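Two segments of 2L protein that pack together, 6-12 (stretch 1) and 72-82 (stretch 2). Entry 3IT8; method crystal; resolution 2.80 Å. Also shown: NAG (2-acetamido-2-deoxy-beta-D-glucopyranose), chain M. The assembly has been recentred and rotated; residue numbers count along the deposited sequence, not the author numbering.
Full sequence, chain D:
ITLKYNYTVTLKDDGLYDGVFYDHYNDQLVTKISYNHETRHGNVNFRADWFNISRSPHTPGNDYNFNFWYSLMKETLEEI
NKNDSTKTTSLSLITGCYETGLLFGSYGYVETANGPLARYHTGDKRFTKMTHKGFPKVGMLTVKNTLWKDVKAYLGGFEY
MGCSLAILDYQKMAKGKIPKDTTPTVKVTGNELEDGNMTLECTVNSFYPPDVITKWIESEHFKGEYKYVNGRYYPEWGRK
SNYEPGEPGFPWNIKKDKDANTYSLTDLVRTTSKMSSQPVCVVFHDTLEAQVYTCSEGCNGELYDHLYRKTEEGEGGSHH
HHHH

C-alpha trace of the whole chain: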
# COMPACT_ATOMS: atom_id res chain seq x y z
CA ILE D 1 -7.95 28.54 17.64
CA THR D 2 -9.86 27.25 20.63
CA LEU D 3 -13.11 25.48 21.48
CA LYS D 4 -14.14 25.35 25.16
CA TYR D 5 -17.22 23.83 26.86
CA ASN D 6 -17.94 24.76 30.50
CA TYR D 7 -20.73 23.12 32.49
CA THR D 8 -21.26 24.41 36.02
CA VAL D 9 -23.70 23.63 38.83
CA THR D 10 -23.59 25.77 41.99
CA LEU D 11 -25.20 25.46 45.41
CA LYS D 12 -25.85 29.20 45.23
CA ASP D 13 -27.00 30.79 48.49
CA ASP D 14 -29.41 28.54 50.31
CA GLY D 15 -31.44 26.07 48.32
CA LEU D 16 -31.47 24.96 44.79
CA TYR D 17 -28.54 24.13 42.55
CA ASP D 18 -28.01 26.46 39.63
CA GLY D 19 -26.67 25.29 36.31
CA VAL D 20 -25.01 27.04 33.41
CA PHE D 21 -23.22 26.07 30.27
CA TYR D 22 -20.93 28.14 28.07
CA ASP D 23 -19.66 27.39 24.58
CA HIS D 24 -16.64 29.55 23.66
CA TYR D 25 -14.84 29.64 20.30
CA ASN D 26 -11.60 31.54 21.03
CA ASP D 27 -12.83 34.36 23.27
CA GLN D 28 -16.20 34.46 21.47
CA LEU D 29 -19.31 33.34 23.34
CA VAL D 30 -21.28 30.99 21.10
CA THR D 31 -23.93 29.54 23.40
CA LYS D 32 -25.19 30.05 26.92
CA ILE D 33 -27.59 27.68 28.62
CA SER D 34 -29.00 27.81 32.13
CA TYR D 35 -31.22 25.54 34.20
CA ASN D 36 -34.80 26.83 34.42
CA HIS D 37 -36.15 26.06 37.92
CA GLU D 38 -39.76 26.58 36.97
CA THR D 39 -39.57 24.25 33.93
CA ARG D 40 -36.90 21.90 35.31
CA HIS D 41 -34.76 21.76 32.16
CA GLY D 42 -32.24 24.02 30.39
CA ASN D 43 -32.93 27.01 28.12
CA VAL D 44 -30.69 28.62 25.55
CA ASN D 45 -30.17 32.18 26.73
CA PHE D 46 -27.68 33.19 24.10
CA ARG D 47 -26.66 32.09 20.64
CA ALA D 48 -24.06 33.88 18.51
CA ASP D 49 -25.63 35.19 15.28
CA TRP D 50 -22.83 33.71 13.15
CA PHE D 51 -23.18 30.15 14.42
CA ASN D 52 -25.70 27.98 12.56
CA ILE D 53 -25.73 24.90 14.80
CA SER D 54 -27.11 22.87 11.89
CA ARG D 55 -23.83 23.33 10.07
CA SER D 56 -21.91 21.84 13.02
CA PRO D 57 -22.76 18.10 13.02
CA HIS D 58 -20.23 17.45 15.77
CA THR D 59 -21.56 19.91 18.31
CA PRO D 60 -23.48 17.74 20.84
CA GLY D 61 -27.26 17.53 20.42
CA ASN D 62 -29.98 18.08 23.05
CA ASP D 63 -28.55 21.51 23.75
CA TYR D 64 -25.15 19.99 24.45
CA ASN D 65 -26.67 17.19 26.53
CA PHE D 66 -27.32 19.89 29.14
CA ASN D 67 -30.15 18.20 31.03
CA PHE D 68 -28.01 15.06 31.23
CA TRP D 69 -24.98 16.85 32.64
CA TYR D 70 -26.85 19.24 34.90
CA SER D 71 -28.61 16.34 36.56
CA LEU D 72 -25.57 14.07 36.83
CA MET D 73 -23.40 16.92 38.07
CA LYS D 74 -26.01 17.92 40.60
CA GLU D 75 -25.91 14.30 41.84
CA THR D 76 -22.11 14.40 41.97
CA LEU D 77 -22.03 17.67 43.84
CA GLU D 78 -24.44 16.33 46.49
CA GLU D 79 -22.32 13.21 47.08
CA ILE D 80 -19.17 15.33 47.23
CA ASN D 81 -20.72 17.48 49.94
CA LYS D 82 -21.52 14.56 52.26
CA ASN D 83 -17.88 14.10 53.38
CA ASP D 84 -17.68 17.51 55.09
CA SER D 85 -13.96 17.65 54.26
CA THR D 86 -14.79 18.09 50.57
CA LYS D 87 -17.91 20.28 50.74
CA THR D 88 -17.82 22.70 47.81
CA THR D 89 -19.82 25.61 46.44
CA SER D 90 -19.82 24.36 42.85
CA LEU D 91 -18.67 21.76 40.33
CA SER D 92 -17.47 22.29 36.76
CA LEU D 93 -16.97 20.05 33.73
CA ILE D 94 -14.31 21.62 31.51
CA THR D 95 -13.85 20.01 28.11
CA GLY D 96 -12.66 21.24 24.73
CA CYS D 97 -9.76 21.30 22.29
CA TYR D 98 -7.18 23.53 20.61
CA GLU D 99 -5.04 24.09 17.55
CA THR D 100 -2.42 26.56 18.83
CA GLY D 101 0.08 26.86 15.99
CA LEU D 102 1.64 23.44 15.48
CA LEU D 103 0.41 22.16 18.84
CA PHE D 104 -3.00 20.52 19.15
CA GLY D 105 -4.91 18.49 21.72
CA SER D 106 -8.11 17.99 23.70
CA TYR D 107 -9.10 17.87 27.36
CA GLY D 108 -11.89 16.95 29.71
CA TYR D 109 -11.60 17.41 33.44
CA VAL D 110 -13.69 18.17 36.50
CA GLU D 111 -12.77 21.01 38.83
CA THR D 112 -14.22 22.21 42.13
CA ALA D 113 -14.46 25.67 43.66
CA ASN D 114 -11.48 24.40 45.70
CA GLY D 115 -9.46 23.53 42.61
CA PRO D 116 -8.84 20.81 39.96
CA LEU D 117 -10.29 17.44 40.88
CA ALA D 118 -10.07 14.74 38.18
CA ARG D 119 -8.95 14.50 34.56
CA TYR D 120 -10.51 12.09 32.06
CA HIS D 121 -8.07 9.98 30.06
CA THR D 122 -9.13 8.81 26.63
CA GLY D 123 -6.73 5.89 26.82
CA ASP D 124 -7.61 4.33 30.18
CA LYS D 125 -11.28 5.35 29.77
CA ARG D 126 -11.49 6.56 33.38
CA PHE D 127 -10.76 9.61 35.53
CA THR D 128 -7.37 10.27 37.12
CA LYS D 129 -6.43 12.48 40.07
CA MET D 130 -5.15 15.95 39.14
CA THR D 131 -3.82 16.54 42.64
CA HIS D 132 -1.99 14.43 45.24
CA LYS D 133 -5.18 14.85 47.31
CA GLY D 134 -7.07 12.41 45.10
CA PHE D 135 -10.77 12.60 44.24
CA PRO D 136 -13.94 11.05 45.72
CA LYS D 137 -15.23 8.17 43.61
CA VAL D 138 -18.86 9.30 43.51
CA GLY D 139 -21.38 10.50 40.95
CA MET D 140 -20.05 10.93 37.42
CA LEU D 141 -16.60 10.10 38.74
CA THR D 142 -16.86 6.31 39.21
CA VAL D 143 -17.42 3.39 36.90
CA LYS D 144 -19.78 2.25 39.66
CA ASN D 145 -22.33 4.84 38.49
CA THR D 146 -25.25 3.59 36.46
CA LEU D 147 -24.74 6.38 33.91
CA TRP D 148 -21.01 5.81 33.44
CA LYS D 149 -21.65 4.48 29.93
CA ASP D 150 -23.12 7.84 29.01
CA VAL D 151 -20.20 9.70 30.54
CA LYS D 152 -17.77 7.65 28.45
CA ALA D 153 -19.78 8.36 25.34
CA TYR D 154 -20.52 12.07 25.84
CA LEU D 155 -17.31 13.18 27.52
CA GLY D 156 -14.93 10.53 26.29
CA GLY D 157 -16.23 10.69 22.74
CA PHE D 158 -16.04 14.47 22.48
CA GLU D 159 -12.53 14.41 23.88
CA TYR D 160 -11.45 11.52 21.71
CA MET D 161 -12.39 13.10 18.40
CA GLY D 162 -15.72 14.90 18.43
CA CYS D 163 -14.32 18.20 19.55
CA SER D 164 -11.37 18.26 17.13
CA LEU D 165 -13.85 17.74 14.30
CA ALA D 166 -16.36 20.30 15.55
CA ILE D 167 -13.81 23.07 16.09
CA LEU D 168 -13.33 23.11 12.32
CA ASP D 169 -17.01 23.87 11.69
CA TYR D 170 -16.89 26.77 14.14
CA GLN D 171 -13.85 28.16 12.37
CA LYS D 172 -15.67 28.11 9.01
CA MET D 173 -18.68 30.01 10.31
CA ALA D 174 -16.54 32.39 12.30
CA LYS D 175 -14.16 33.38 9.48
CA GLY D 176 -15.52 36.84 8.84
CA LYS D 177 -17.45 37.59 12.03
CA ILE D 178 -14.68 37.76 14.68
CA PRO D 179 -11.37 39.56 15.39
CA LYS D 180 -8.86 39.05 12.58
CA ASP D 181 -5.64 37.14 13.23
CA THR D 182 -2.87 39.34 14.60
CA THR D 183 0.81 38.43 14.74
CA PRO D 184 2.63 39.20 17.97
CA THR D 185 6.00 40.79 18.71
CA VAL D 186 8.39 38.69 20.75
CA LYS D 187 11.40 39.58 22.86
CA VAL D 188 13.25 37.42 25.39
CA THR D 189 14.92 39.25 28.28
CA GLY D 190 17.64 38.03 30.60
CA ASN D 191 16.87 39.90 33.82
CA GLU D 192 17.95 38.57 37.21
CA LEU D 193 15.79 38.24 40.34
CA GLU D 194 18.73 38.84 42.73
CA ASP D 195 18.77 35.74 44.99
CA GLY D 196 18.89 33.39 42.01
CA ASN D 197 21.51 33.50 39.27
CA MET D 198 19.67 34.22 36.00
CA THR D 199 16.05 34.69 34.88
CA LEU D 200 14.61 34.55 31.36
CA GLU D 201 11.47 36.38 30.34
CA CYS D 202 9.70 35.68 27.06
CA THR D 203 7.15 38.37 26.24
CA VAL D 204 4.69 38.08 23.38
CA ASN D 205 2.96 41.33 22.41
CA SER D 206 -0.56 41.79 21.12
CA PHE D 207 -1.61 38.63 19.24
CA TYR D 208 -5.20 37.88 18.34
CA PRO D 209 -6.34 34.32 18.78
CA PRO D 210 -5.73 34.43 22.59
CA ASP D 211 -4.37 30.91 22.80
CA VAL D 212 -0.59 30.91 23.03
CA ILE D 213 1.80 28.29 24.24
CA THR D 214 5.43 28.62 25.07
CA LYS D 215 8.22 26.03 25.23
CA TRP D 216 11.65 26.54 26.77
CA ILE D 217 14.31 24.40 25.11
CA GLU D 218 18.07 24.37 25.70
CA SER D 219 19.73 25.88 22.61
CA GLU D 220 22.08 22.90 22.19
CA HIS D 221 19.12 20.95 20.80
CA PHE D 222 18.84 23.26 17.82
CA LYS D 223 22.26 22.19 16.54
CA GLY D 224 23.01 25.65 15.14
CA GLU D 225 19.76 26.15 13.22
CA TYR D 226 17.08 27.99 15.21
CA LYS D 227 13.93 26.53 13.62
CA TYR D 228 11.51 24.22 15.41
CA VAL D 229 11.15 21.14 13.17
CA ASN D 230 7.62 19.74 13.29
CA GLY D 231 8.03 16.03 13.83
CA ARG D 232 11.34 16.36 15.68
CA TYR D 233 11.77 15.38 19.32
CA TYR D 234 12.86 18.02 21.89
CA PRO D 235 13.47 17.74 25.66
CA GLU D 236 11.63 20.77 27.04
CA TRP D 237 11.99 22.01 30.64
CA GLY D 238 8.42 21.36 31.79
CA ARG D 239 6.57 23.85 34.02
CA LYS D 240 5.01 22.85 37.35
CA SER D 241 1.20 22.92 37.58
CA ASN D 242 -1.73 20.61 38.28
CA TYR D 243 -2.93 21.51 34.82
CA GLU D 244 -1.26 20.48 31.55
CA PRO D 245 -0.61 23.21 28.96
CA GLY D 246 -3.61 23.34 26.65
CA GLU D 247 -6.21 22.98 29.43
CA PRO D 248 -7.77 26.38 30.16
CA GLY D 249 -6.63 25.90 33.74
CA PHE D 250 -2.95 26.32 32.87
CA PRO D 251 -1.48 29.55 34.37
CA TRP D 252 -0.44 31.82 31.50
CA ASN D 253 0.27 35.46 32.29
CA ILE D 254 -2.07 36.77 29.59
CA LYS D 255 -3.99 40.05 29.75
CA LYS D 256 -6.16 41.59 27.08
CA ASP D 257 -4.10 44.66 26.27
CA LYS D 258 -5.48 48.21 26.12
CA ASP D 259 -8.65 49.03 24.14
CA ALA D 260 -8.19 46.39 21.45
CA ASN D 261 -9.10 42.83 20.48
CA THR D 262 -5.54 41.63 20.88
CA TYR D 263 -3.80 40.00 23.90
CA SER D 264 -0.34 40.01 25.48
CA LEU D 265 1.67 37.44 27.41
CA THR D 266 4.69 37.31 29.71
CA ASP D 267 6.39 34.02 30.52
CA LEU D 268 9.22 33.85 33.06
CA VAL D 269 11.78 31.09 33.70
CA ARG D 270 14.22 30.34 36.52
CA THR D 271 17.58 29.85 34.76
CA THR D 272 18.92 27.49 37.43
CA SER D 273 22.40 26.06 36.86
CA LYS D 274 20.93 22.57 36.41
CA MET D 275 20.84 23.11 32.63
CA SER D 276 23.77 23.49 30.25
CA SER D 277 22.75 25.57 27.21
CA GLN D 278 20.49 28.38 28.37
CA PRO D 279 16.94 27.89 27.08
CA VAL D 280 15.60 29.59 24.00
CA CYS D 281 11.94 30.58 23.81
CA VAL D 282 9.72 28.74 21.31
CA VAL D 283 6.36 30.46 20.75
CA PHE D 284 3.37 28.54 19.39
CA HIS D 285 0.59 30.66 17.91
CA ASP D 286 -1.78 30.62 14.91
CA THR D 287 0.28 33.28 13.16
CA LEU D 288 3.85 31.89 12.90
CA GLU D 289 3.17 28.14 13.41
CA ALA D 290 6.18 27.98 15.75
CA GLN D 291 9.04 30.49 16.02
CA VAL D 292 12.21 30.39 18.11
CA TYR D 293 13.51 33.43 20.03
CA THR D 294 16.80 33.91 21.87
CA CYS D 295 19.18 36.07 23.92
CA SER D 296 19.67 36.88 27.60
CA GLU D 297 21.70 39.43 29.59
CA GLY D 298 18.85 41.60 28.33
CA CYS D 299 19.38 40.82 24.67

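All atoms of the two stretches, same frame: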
# COMPACT_ATOMS: atom_id res chain seq x y z
N ASN D 6 -17.98 24.62 29.05
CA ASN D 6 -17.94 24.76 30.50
C ASN D 6 -19.33 24.50 31.08
O ASN D 6 -20.26 25.24 30.80
CB ASN D 6 -17.47 26.19 30.86
CG ASN D 6 -17.36 26.45 32.37
OD1 ASN D 6 -17.71 25.59 33.20
ND2 ASN D 6 -16.89 27.65 32.70
N TYR D 7 -19.46 23.43 31.85
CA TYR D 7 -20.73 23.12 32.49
C TYR D 7 -20.52 23.38 33.98
O TYR D 7 -19.55 22.89 34.57
CB TYR D 7 -21.11 21.65 32.33
CG TYR D 7 -21.36 21.19 30.93
CD1 TYR D 7 -20.30 20.82 30.10
CD2 TYR D 7 -22.65 21.05 30.44
CE1 TYR D 7 -20.53 20.30 28.82
CE2 TYR D 7 -22.89 20.54 29.17
CZ TYR D 7 -21.82 20.16 28.37
OH TYR D 7 -22.03 19.61 27.12
N THR D 8 -21.42 24.14 34.61
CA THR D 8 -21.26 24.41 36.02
C THR D 8 -22.53 24.41 36.86
O THR D 8 -23.49 25.11 36.54
CB THR D 8 -20.57 25.77 36.22
OG1 THR D 8 -19.38 25.83 35.44
CG2 THR D 8 -20.22 25.97 37.69
N VAL D 9 -22.56 23.61 37.92
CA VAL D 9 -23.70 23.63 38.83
C VAL D 9 -23.18 24.24 40.15
O VAL D 9 -22.06 23.94 40.60
CB VAL D 9 -24.30 22.23 39.08
CG1 VAL D 9 -24.54 21.55 37.76
CG2 VAL D 9 -23.39 21.42 39.94
N THR D 10 -23.98 25.12 40.75
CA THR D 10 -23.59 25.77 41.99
C THR D 10 -24.66 25.63 43.06
O THR D 10 -25.85 25.56 42.74
CB THR D 10 -23.37 27.25 41.76
OG1 THR D 10 -22.81 27.45 40.46
CG2 THR D 10 -22.42 27.81 42.78
N LEU D 11 -24.25 25.59 44.32
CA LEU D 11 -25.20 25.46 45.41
C LEU D 11 -25.84 26.81 45.69
O LEU D 11 -26.78 26.90 46.48
CB LEU D 11 -24.53 24.94 46.68
CG LEU D 11 -25.17 23.66 47.24
CD1 LEU D 11 -24.58 23.35 48.59
CD2 LEU D 11 -26.68 23.83 47.36
N LYS D 12 -25.32 27.85 45.05
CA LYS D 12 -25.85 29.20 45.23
C LYS D 12 -26.03 29.46 46.72
O LYS D 12 -25.47 28.73 47.53
CB LYS D 12 -27.20 29.36 44.53
CG LYS D 12 -27.13 30.09 43.20
CD LYS D 12 -26.62 31.50 43.40
CE LYS D 12 -26.56 32.28 42.09
NZ LYS D 12 -26.16 33.71 42.29
N LEU D 72 -26.64 14.92 36.35
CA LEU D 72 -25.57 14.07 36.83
C LEU D 72 -24.56 14.84 37.65
O LEU D 72 -23.96 14.30 38.55
CB LEU D 72 -24.89 13.36 35.66
CG LEU D 72 -23.76 12.42 36.07
CD1 LEU D 72 -24.24 11.41 37.11
CD2 LEU D 72 -23.25 11.73 34.84
N MET D 73 -24.36 16.11 37.32
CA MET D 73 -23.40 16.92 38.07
C MET D 73 -24.02 17.33 39.39
O MET D 73 -23.34 17.43 40.40
CB MET D 73 -23.02 18.16 37.27
CG MET D 73 -22.23 17.83 36.06
SD MET D 73 -21.60 19.27 35.24
CE MET D 73 -20.53 19.90 36.54
N LYS D 74 -25.32 17.57 39.38
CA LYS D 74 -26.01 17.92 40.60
C LYS D 74 -25.84 16.72 41.55
O LYS D 74 -25.52 16.89 42.72
CB LYS D 74 -27.49 18.15 40.30
CG LYS D 74 -28.30 18.55 41.50
CD LYS D 74 -29.76 18.57 41.17
CE LYS D 74 -30.60 18.69 42.43
NZ LYS D 74 -32.07 18.69 42.09
N GLU D 75 -26.05 15.51 41.03
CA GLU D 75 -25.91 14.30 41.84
C GLU D 75 -24.50 14.23 42.41
O GLU D 75 -24.31 13.97 43.59
CB GLU D 75 -26.18 13.05 40.99
CG GLU D 75 -26.16 11.76 41.79
CD GLU D 75 -26.08 10.52 40.92
OE1 GLU D 75 -26.90 10.38 39.99
OE2 GLU D 75 -25.19 9.68 41.17
N THR D 76 -23.50 14.46 41.56
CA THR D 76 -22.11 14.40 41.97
C THR D 76 -21.77 15.44 43.02
O THR D 76 -21.02 15.17 43.94
CB THR D 76 -21.18 14.61 40.78
OG1 THR D 76 -21.46 13.62 39.79
CG2 THR D 76 -19.72 14.52 41.23
N LEU D 77 -22.31 16.63 42.87
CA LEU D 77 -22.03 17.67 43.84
C LEU D 77 -22.60 17.30 45.21
O LEU D 77 -21.96 17.51 46.23
CB LEU D 77 -22.60 18.99 43.35
CG LEU D 77 -22.34 20.21 44.25
CD1 LEU D 77 -20.89 20.22 44.75
CD2 LEU D 77 -22.65 21.48 43.46
N GLU D 78 -23.81 16.73 45.23
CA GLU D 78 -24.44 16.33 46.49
C GLU D 78 -23.59 15.29 47.22
O GLU D 78 -23.34 15.43 48.41
CB GLU D 78 -25.85 15.78 46.22
CG GLU D 78 -26.85 16.84 45.78
CD GLU D 78 -28.25 16.29 45.56
OE1 GLU D 78 -28.76 15.60 46.46
OE2 GLU D 78 -28.84 16.55 44.49
N GLU D 79 -23.14 14.27 46.49
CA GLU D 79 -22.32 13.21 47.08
C GLU D 79 -21.02 13.81 47.62
O GLU D 79 -20.58 13.49 48.72
CB GLU D 79 -22.00 12.14 46.04
CG GLU D 79 -23.22 11.52 45.38
CD GLU D 79 -24.07 10.72 46.35
OE1 GLU D 79 -24.49 11.28 47.38
OE2 GLU D 79 -24.32 9.53 46.07
N ILE D 80 -20.42 14.69 46.83
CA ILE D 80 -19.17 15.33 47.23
C ILE D 80 -19.32 16.11 48.52
O ILE D 80 -18.40 16.17 49.33
CB ILE D 80 -18.67 16.29 46.13
CG1 ILE D 80 -18.07 15.49 44.97
CG2 ILE D 80 -17.63 17.22 46.69
CD1 ILE D 80 -17.57 16.35 43.83
N ASN D 81 -20.49 16.70 48.73
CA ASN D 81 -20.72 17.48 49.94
C ASN D 81 -21.02 16.67 51.20
O ASN D 81 -21.06 17.24 52.29
CB ASN D 81 -21.82 18.50 49.72
CG ASN D 81 -21.39 19.62 48.80
OD1 ASN D 81 -20.22 19.99 48.78
ND2 ASN D 81 -22.33 20.18 48.05
N LYS D 82 -21.24 15.37 51.08
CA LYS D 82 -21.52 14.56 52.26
C LYS D 82 -20.29 14.43 53.17
O LYS D 82 -20.42 14.58 54.39
CB LYS D 82 -22.05 13.18 51.85
CG LYS D 82 -23.48 13.26 51.33
CD LYS D 82 -24.02 11.90 50.95
CE LYS D 82 -25.46 12.01 50.49
NZ LYS D 82 -25.99 10.72 49.97
C1 NAG M . -16.94 28.15 34.07
C2 NAG M . -15.65 28.92 34.37
C3 NAG M . -15.71 29.47 35.81
C4 NAG M . -16.95 30.35 35.99
C5 NAG M . -18.18 29.48 35.64
C6 NAG M . -19.50 30.22 35.76
C7 NAG M . -13.77 28.13 33.09
C8 NAG M . -12.39 27.49 33.13
N2 NAG M . -14.51 28.05 34.19
O3 NAG M . -14.54 30.22 36.11
O4 NAG M . -17.04 30.85 37.34
O5 NAG M . -18.07 29.01 34.26
O6 NAG M . -19.72 31.08 34.66
O7 NAG M . -14.15 28.69 32.06

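The two stretches meet as a strand lying across a helix. Residues 6-10 form the end of a strand that begins earlier in the chain, and stretch 2 belongs to a helix that also starts upstream. Their axes approach to 8.6 Å, and their N-to-C directions diverge by 49° (signed crossing angle -49°), so both run broadly the same way. The backbones come nearest where Val-9 CA lies 6.4 Å from Lys-74 CA. The contact is modest, burying 318 Å² summed over both sides, and no hydrogen bond crosses it.

The strand's alternation decides which residues take part. The CA-to-CB bonds of Tyr-7 and Val-9 point toward the helix, as does that of Leu-11 just beyond the strand, whereas those of Thr-8 and Thr-10 point away. The helix answers with Met-73, Leu-77 and Asn-81, spaced four residues apart so that they line up along one face.

Apolar packing accounts for most of the contact. Val-9 is at its centre and bridges successive helical turns: its CG1 lies 3.7 Å from Met-73 CB, and its CG2 lies 3.6 Å from Leu-77 CD2. Met-73 also reaches Tyr-7, with Tyr-7 CB 3.8 Å from Met-73 SD and Tyr-7 O 3.7 Å from Met-73 CE. The tyrosine thus meets the helix near its own backbone while the end of its side chain leads away, and its hydroxyl is hydrogen-bonded elsewhere in the structure. Farther along, Leu-11 CD1 rests 3.9 Å from Asn-81 ND2, a van der Waals contact because the methyl group offers the amide no hydrogen-bonding partner.

The hydrogen bonds lie within the helix. The helical backbone carries the i to i+4 ladder, including Leu-77 N to Met-73 O (2.8 Å) and Asn-81 N to Leu-77 O (3.0 Å), which fixes the spacing of the contact residues. Thr-76 OG1 donates to Leu-72 O at 2.9 Å, returning its hydroxyl to the helix backbone. Lys-82 NZ forms a salt bridge with Glu-79 OE1 at 3.0 Å, away from the strand.

A covalent link completes the chemistry of stretch 1. Asn-6 ND2 is joined to C1 of the NAG at 1.5 Å, in an Asn-Tyr-Thr sequence that matches the N-glycosylation motif. Asn-6 lies out of reach of the helix and the CA-to-CB bond of Thr-8 points away from it; Thr-8 OG1 lies 3.6 Å from NAG O5, and the sugar stays clear of the apolar contact.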